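Long-range contact in zinc-finger (Saccharomonospora viridis, PDB 3RMQ), which is of unknown function but binds a zinc ion through one histidine and three cysteines, in the manner of a small zinc-finger domain: residues Met4-Lys15 with Tyr19-Pro31. The protein carries 1 engineered substitution. Sequence-based numbering, arbitrary orientation. Where two conformers were deposited one is given.
Sequences MQRYLWQQADGK and YDTARHRVQAGRP
Arg6 and Asp20 form a two-pronged, side-on salt bridge: NE of Arg6 donates to OD1 of Asp20 at 2.7 Å, and NH2 of Arg6 to OD2 of Asp20 at 2.9 Å. Both oxygens are met on their syn sides, although the guanidinium and carboxylate planes are turned 41° apart. The bend of the Arg6 chain at chi2 (67°) brings the guanidinium back to the other segment, and the hydroxyl of Tyr7 sits over one of its faces. From the opposite face of the carboxylate, the backbone N of Ala22 reaches OD1 of Asp20, an Asx turn; with Arg6 it fixes the rotation of the acid.

N of Thr21 donates to O of Arg6 (2.8 Å, nearly straight), and OG1 of Thr21 lies within bonding distance of the carbonyls of Gln5 and Arg6. The methyl of Thr21 packs on CG of Leu8 at 3.6 Å, and the selenomethionine Met4 meets Thr21 tip to tip.

Leu8 and Tyr19 exchange both backbone bonds of a hydrogen-bonded antiparallel pair, and their side chains run side by side, CB of Leu8 lying 3.7 Å from CE1 of Tyr19. CG2 of Val26 covers one face of the Tyr19 ring toward its rim, and CG1 of Val26 touches OE1 of Gln10 at 3.4 Å. NE2 of Gln10 is held by the carbonyls of Gln11 and Asp48.

On the face opposite Leu8 and Tyr19, Tyr7 and Trp9 pack against helix 60-69, which carries the zinc ligand Cys62. The contact thus closes the open end of the 7-12/15-20 beta hairpin, whose second strand supplies the zinc ligand His17.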
# COMPACT_ATOMS: atom_id res chain seq x y z
N MSE A 4 -20.30 -1.94 4.82
CA MSE A 4 -18.93 -2.42 4.40
C MSE A 4 -17.90 -1.27 4.47
O MSE A 4 -18.22 -0.10 4.18
CB MSE A 4 -18.98 -2.99 2.99
CG MSE A 4 -17.68 -3.62 2.55
SE MSE A 4 -17.79 -4.42 0.75
CE MSE A 4 -16.22 -5.58 0.85
N GLN A 5 -16.67 -1.58 4.89
CA GLN A 5 -15.70 -0.49 5.03
C GLN A 5 -15.22 -0.10 3.64
O GLN A 5 -15.18 -0.94 2.75
CB GLN A 5 -14.50 -0.94 5.89
CG GLN A 5 -14.95 -1.26 7.34
CD GLN A 5 -13.78 -1.58 8.26
OE1 GLN A 5 -12.63 -1.60 7.83
NE2 GLN A 5 -14.09 -1.88 9.54
N ARG A 6 -14.80 1.16 3.48
CA ARG A 6 -14.40 1.65 2.16
C ARG A 6 -13.11 0.98 1.72
O ARG A 6 -12.94 0.71 0.52
CB ARG A 6 -14.20 3.15 2.19
CG ARG A 6 -13.65 3.73 0.86
CD ARG A 6 -14.70 3.60 -0.29
NE ARG A 6 -14.11 4.10 -1.53
CZ ARG A 6 -13.96 5.40 -1.82
NH1 ARG A 6 -14.43 6.37 -1.00
NH2 ARG A 6 -13.37 5.74 -2.96
N TYR A 7 -12.19 0.76 2.67
CA TYR A 7 -10.89 0.18 2.30
C TYR A 7 -10.61 -1.05 3.15
O TYR A 7 -10.80 -1.03 4.36
CB TYR A 7 -9.75 1.17 2.59
CG TYR A 7 -9.88 2.46 1.80
CD1 TYR A 7 -9.63 2.47 0.43
CD2 TYR A 7 -10.35 3.62 2.41
CE1 TYR A 7 -9.76 3.63 -0.31
CE2 TYR A 7 -10.49 4.79 1.67
CZ TYR A 7 -10.21 4.77 0.32
OH TYR A 7 -10.35 5.91 -0.45
N LEU A 8 -10.06 -2.08 2.52
CA LEU A 8 -9.73 -3.32 3.26
C LEU A 8 -8.35 -3.79 2.79
O LEU A 8 -7.89 -3.40 1.71
CB LEU A 8 -10.75 -4.43 2.98
CG LEU A 8 -12.17 -4.22 3.59
CD1 LEU A 8 -13.06 -5.30 3.13
CD2 LEU A 8 -12.08 -4.22 5.18
N TRP A 9 -7.73 -4.65 3.60
CA TRP A 9 -6.44 -5.22 3.27
C TRP A 9 -6.60 -6.53 2.52
O TRP A 9 -7.58 -7.27 2.77
CB TRP A 9 -5.63 -5.46 4.59
CG TRP A 9 -5.28 -4.17 5.27
CD1 TRP A 9 -6.07 -3.44 6.15
CD2 TRP A 9 -4.06 -3.42 5.11
NE1 TRP A 9 -5.39 -2.28 6.53
CE2 TRP A 9 -4.16 -2.27 5.93
CE3 TRP A 9 -2.88 -3.62 4.36
CZ2 TRP A 9 -3.12 -1.29 6.01
CZ3 TRP A 9 -1.82 -2.64 4.46
CH2 TRP A 9 -1.97 -1.51 5.27
N GLN A 10 -5.64 -6.83 1.64
CA GLN A 10 -5.60 -8.14 0.98
C GLN A 10 -4.17 -8.47 0.58
O GLN A 10 -3.51 -7.66 -0.09
CB GLN A 10 -6.51 -8.13 -0.27
CG GLN A 10 -6.38 -9.40 -1.15
CD GLN A 10 -6.79 -10.66 -0.41
OE1 GLN A 10 -7.89 -10.70 0.15
NE2 GLN A 10 -5.91 -11.67 -0.36
N GLN A 11 -3.69 -9.63 1.00
CA GLN A 11 -2.31 -10.04 0.65
C GLN A 11 -2.32 -10.53 -0.80
O GLN A 11 -3.22 -11.30 -1.22
CB GLN A 11 -1.82 -11.17 1.54
CG GLN A 11 -0.35 -11.59 1.21
CD GLN A 11 0.18 -12.57 2.20
OE1 GLN A 11 0.59 -12.20 3.31
NE2 GLN A 11 0.14 -13.86 1.85
N ALA A 12 -1.32 -10.10 -1.58
CA ALA A 12 -1.18 -10.59 -2.95
C ALA A 12 0.16 -10.17 -3.49
O ALA A 12 0.66 -9.08 -3.19
CB ALA A 12 -2.31 -10.01 -3.84
N ASP A 13 0.77 -11.07 -4.25
CA ASP A 13 2.03 -10.78 -4.91
C ASP A 13 3.08 -10.31 -3.94
O ASP A 13 3.86 -9.39 -4.24
CB ASP A 13 1.87 -9.74 -6.00
CG ASP A 13 3.03 -9.79 -7.01
OD1 ASP A 13 3.71 -10.85 -7.08
OD2 ASP A 13 3.27 -8.79 -7.71
N GLY A 14 3.13 -10.95 -2.77
CA GLY A 14 4.21 -10.72 -1.84
C GLY A 14 4.06 -9.54 -0.88
O GLY A 14 4.99 -9.30 -0.12
N LYS A 15 2.95 -8.80 -0.91
CA LYS A 15 2.76 -7.76 0.10
C LYS A 15 1.33 -7.74 0.56
O LYS A 15 0.45 -8.24 -0.12
CB LYS A 15 3.05 -6.37 -0.48
CG LYS A 15 4.41 -6.22 -1.25
CD LYS A 15 4.48 -4.79 -1.86
CE LYS A 15 5.64 -4.60 -2.84
NZ LYS A 15 5.19 -4.79 -4.26
N TYR A 19 -7.17 -2.32 -0.81
CA TYR A 19 -7.99 -2.06 -1.99
C TYR A 19 -9.25 -1.25 -1.64
O TYR A 19 -9.70 -1.23 -0.48
CB TYR A 19 -8.34 -3.37 -2.74
CG TYR A 19 -9.30 -4.26 -2.03
CD1 TYR A 19 -8.87 -5.09 -0.98
CD2 TYR A 19 -10.64 -4.30 -2.38
CE1 TYR A 19 -9.77 -5.90 -0.30
CE2 TYR A 19 -11.55 -5.10 -1.70
CZ TYR A 19 -11.11 -5.90 -0.67
OH TYR A 19 -12.01 -6.71 -0.01
N ASP A 20 -9.79 -0.58 -2.65
CA ASP A 20 -11.02 0.22 -2.54
C ASP A 20 -12.20 -0.75 -2.78
O ASP A 20 -12.37 -1.30 -3.90
CB ASP A 20 -10.97 1.30 -3.62
CG ASP A 20 -12.08 2.32 -3.48
OD1 ASP A 20 -13.13 1.98 -2.89
OD2 ASP A 20 -11.90 3.48 -3.98
N THR A 21 -13.02 -0.98 -1.75
CA THR A 21 -14.06 -2.00 -1.84
C THR A 21 -15.22 -1.45 -2.68
O THR A 21 -16.17 -2.20 -2.94
CB THR A 21 -14.64 -2.35 -0.46
OG1 THR A 21 -15.35 -1.20 0.05
CG2 THR A 21 -13.49 -2.74 0.54
N ALA A 22 -15.17 -0.17 -3.06
CA ALA A 22 -16.19 0.38 -4.01
C ALA A 22 -15.78 0.07 -5.44
O ALA A 22 -16.57 0.32 -6.36
CB ALA A 22 -16.34 1.87 -3.86
N ARG A 23 -14.56 -0.42 -5.63
CA ARG A 23 -14.03 -0.69 -6.98
C ARG A 23 -13.79 -2.17 -7.24
O ARG A 23 -13.95 -2.63 -8.37
CB ARG A 23 -12.71 0.05 -7.21
CG ARG A 23 -12.79 1.58 -7.22
CD ARG A 23 -11.35 2.13 -7.17
NE ARG A 23 -11.20 3.58 -7.27
CZ ARG A 23 -11.46 4.29 -8.37
NH1 ARG A 23 -11.97 3.69 -9.44
NH2 ARG A 23 -11.25 5.60 -8.38
N HIS A 24 -13.42 -2.93 -6.22
CA HIS A 24 -13.09 -4.33 -6.40
C HIS A 24 -13.73 -5.25 -5.38
O HIS A 24 -13.93 -4.85 -4.23
CB HIS A 24 -11.58 -4.55 -6.35
CG HIS A 24 -10.83 -3.71 -7.33
ND1 HIS A 24 -10.71 -4.07 -8.66
CD2 HIS A 24 -10.21 -2.52 -7.20
CE1 HIS A 24 -10.02 -3.14 -9.30
NE2 HIS A 24 -9.70 -2.19 -8.43
N ARG A 25 -13.99 -6.48 -5.83
CA ARG A 25 -14.32 -7.61 -4.96
C ARG A 25 -13.19 -8.58 -5.10
O ARG A 25 -12.88 -8.98 -6.22
CB ARG A 25 -15.56 -8.30 -5.51
CG ARG A 25 -16.69 -8.41 -4.55
CD ARG A 25 -18.00 -8.70 -5.27
NE ARG A 25 -19.08 -7.94 -4.66
CZ ARG A 25 -20.35 -8.00 -5.04
NH1 ARG A 25 -21.25 -7.27 -4.40
NH2 ARG A 25 -20.73 -8.80 -6.03
N VAL A 26 -12.59 -9.03 -4.00
CA VAL A 26 -11.49 -9.98 -4.08
C VAL A 26 -11.93 -11.43 -4.27
O VAL A 26 -12.91 -11.84 -3.67
CB VAL A 26 -10.67 -9.94 -2.76
CG1 VAL A 26 -9.72 -11.12 -2.70
CG2 VAL A 26 -9.95 -8.67 -2.66
N GLN A 27 -11.16 -12.21 -5.05
CA GLN A 27 -11.49 -13.62 -5.29
C GLN A 27 -10.24 -14.32 -5.78
O GLN A 27 -9.45 -13.73 -6.54
CB GLN A 27 -12.60 -13.75 -6.32
CG GLN A 27 -12.76 -15.15 -6.91
CD GLN A 27 -13.49 -15.12 -8.25
OE1 GLN A 27 -14.61 -14.61 -8.34
NE2 GLN A 27 -12.83 -15.61 -9.31
N ALA A 28 -10.03 -15.56 -5.36
CA ALA A 28 -8.80 -16.25 -5.72
C ALA A 28 -8.69 -16.27 -7.24
O ALA A 28 -9.69 -16.50 -7.91
CB ALA A 28 -8.80 -17.66 -5.16
N GLY A 29 -7.50 -16.03 -7.79
CA GLY A 29 -7.31 -16.11 -9.23
C GLY A 29 -7.84 -14.93 -10.03
O GLY A 29 -7.69 -14.91 -11.25
N ARG A 30 -8.41 -13.93 -9.36
CA ARG A 30 -8.95 -12.76 -10.04
C ARG A 30 -8.07 -11.57 -9.72
O ARG A 30 -7.72 -11.36 -8.55
CB ARG A 30 -10.35 -12.48 -9.53
CG ARG A 30 -11.34 -12.21 -10.64
CD ARG A 30 -12.02 -10.88 -10.46
NE ARG A 30 -12.83 -10.80 -9.25
CZ ARG A 30 -14.03 -11.36 -9.11
NH1 ARG A 30 -14.57 -12.07 -10.10
NH2 ARG A 30 -14.69 -11.23 -7.96
N PRO A 31 -7.66 -10.80 -10.74
CA PRO A 31 -6.82 -9.63 -10.44
C PRO A 31 -7.60 -8.52 -9.78
O PRO A 31 -8.81 -8.37 -10.05
CB PRO A 31 -6.38 -9.15 -11.82
CG PRO A 31 -7.49 -9.59 -12.72
CD PRO A 31 -7.89 -10.95 -12.19